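Chitosanase (Gynuella sunshinyii YC6258, PDB 6X2Q) probably hydrolyses chitosan as a family 46 glycoside hydrolase and binds chitotetraose in a cleft. Local coordinates at residues L25-A30 / A41-F46. Residues are numbered along the deposited sequence; the frame is centred on the assembly and turned at random.
Sequences LQYGYA and AGRAGF. With GCS (2-amino-2-deoxy-beta-D-glucopyranose), chain C.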
loop_
_atom_site.group_PDB
_atom_site.type_symbol
_atom_site.label_atom_id
_atom_site.label_comp_id
_atom_site.label_asym_id
_atom_site.label_seq_id
_atom_site.Cartn_x
_atom_site.Cartn_y
_atom_site.Cartn_z
ATOM N N LEU A 25 -10.148 -6.816 4.581
ATOM C CA LEU A 25 -8.858 -6.324 5.049
ATOM C C LEU A 25 -8.193 -7.361 5.954
ATOM O O LEU A 25 -8.828 -7.922 6.853
ATOM C CB LEU A 25 -9.049 -4.991 5.784
ATOM C CG LEU A 25 -9.272 -3.694 4.986
ATOM C CD1 LEU A 25 -8.207 -3.520 3.912
ATOM C CD2 LEU A 25 -10.651 -3.646 4.357
ATOM N N GLN A 26 -6.909 -7.630 5.712
ATOM C CA GLN A 26 -6.198 -8.688 6.439
ATOM C C GLN A 26 -5.436 -8.069 7.613
ATOM O O GLN A 26 -4.216 -7.903 7.592
ATOM C CB GLN A 26 -5.278 -9.462 5.496
ATOM C CG GLN A 26 -6.008 -10.220 4.386
ATOM C CD GLN A 26 -7.067 -11.159 4.924
ATOM O OE1 GLN A 26 -6.758 -12.211 5.489
ATOM N NE2 GLN A 26 -8.332 -10.774 4.768
ATOM N N TYR A 27 -6.184 -7.706 8.656
ATOM C CA TYR A 27 -5.555 -7.141 9.845
ATOM C C TYR A 27 -4.634 -8.157 10.516
ATOM O O TYR A 27 -3.569 -7.795 11.029
ATOM C CB TYR A 27 -6.624 -6.672 10.837
ATOM C CG TYR A 27 -7.369 -5.395 10.461
ATOM C CD1 TYR A 27 -6.868 -4.143 10.813
ATOM C CD2 TYR A 27 -8.583 -5.450 9.781
ATOM C CE1 TYR A 27 -7.540 -2.976 10.473
ATOM C CE2 TYR A 27 -9.269 -4.295 9.433
ATOM C CZ TYR A 27 -8.744 -3.051 9.789
ATOM O OH TYR A 27 -9.425 -1.880 9.459
ATOM N N GLY A 28 -5.033 -9.437 10.533
ATOM C CA GLY A 28 -4.306 -10.490 11.213
ATOM C C GLY A 28 -3.212 -11.166 10.408
ATOM O O GLY A 28 -2.590 -12.122 10.889
ATOM N N TYR A 29 -2.963 -10.702 9.189
ATOM C CA TYR A 29 -1.954 -11.305 8.332
ATOM C C TYR A 29 -0.562 -10.997 8.868
ATOM O O TYR A 29 -0.278 -9.868 9.284
ATOM C CB TYR A 29 -2.123 -10.774 6.900
ATOM C CG TYR A 29 -1.064 -11.190 5.895
ATOM C CD1 TYR A 29 0.217 -10.633 5.923
ATOM C CD2 TYR A 29 -1.356 -12.102 4.880
ATOM C CE1 TYR A 29 1.179 -10.993 5.000
ATOM C CE2 TYR A 29 -0.394 -12.467 3.945
ATOM C CZ TYR A 29 0.870 -11.905 4.013
ATOM O OH TYR A 29 1.845 -12.248 3.105
ATOM N N ALA A 30 0.316 -11.998 8.834
ATOM C CA ALA A 30 1.705 -11.823 9.257
ATOM C C ALA A 30 2.536 -12.937 8.642
ATOM O O ALA A 30 2.307 -14.112 8.949
ATOM C CB ALA A 30 1.823 -11.842 10.782
ATOM N N ALA A 41 3.086 -7.520 7.722
ATOM C CA ALA A 41 1.893 -7.753 8.531
ATOM C C ALA A 41 0.851 -6.660 8.327
ATOM O O ALA A 41 1.171 -5.518 7.975
ATOM C CB ALA A 41 2.241 -7.850 10.030
ATOM N N GLY A 42 -0.408 -7.032 8.570
ATOM C CA GLY A 42 -1.484 -6.071 8.694
ATOM C C GLY A 42 -2.176 -5.750 7.389
ATOM O O GLY A 42 -1.900 -6.308 6.324
ATOM N N ARG A 43 -3.105 -4.805 7.488
ATOM C CA ARG A 43 -3.946 -4.459 6.352
ATOM C C ARG A 43 -3.179 -3.712 5.276
ATOM O O ARG A 43 -3.605 -3.712 4.119
ATOM C CB ARG A 43 -5.130 -3.614 6.818
ATOM C CG ARG A 43 -4.712 -2.383 7.594
ATOM C CD ARG A 43 -5.881 -1.417 7.769
ATOM N NE ARG A 43 -6.293 -0.866 6.487
ATOM C CZ ARG A 43 -7.161 0.120 6.345
ATOM N NH1 ARG A 43 -7.716 0.663 7.423
ATOM N NH2 ARG A 43 -7.469 0.557 5.120
ATOM N N ALA A 44 -2.070 -3.065 5.631
ATOM C CA ALA A 44 -1.256 -2.350 4.657
ATOM C C ALA A 44 0.125 -2.966 4.482
ATOM O O ALA A 44 1.003 -2.337 3.881
ATOM C CB ALA A 44 -1.114 -0.883 5.056
ATOM N N GLY A 45 0.351 -4.166 4.994
ATOM C CA GLY A 45 1.659 -4.771 4.832
ATOM C C GLY A 45 2.737 -4.009 5.581
ATOM O O GLY A 45 3.780 -3.662 5.007
ATOM N N PHE A 46 2.479 -3.699 6.854
ATOM C CA PHE A 46 3.537 -3.152 7.685
ATOM C C PHE A 46 4.668 -4.179 7.781
ATOM O O PHE A 46 4.450 -5.387 7.666
ATOM C CB PHE A 46 3.008 -2.784 9.080
ATOM C CG PHE A 46 1.656 -2.098 9.074
ATOM C CD1 PHE A 46 1.541 -0.746 8.758
ATOM C CD2 PHE A 46 0.504 -2.804 9.412
ATOM C CE1 PHE A 46 0.292 -0.109 8.768
ATOM C CE2 PHE A 46 -0.760 -2.182 9.424
ATOM C CZ PHE A 46 -0.866 -0.830 9.115
HETATM C C1 GCS C . 5.119 -6.279 0.586
HETATM C C2 GCS C . 5.939 -5.634 -0.662
HETATM C C3 GCS C . 6.120 -4.128 -0.126
HETATM C C4 GCS C . 4.913 -3.446 0.607
HETATM C C5 GCS C . 3.842 -4.158 1.450
HETATM C C6 GCS C . 2.750 -3.558 1.219
HETATM N N2 GCS C . 7.100 -6.254 -0.965
HETATM O O1 GCS C . 4.815 -7.513 0.076
HETATM O O3 GCS C . 6.162 -3.409 -1.377
HETATM O O5 GCS C . 4.012 -5.569 1.014
HETATM O O6 GCS C . 1.623 -4.410 1.485
#
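Arg-43 lies side by side with both Tyr-27 and Leu-25, yet its charged end and the phenol are joined through a third residue, Asp-111 of helix 104-129. The contact sets a type I turn, Gln-26 to Tyr-29, against a second one, Gly-42 to Gly-45, which links the second and third strands of the three-stranded antiparallel sheet in this GH46 chitosanase. CG of Arg-43 sits between the backbone N and the carbonyl carbon (chi1 55°), which lays the aliphatic chain along the phenol: CB is over one ring face and CD comes 3.5 Å from Tyr-27 CE1. Leu-25 CG lies over one face of the guanidinium. Asp-111 OD1 forms a salt bridge with Arg-43 NH1 and a hydrogen bond with Tyr-27 OH, so that one carboxylate oxygen ties both side chains. An alanine in place of Tyr-27 would probably open a gap beside the Arg-43 methylenes and leave Asp-111 without its phenol partner.

Where the sheet begins, Ala-30 and Ala-41 form a non-hydrogen-bonded pair, their CB atoms 4.1 Å apart. Next to it, Gly-42 N donates to Tyr-29 O at 2.9 Å. Gly-42 has a positive phi of 90°, and a side chain there would run into the Phe-46 ring. The second turn itself meets the bound chitosan oligosaccharide: O6 of one glucosamine unit makes a weak hydrogen bond of 3.2 Å to Ala-44 O.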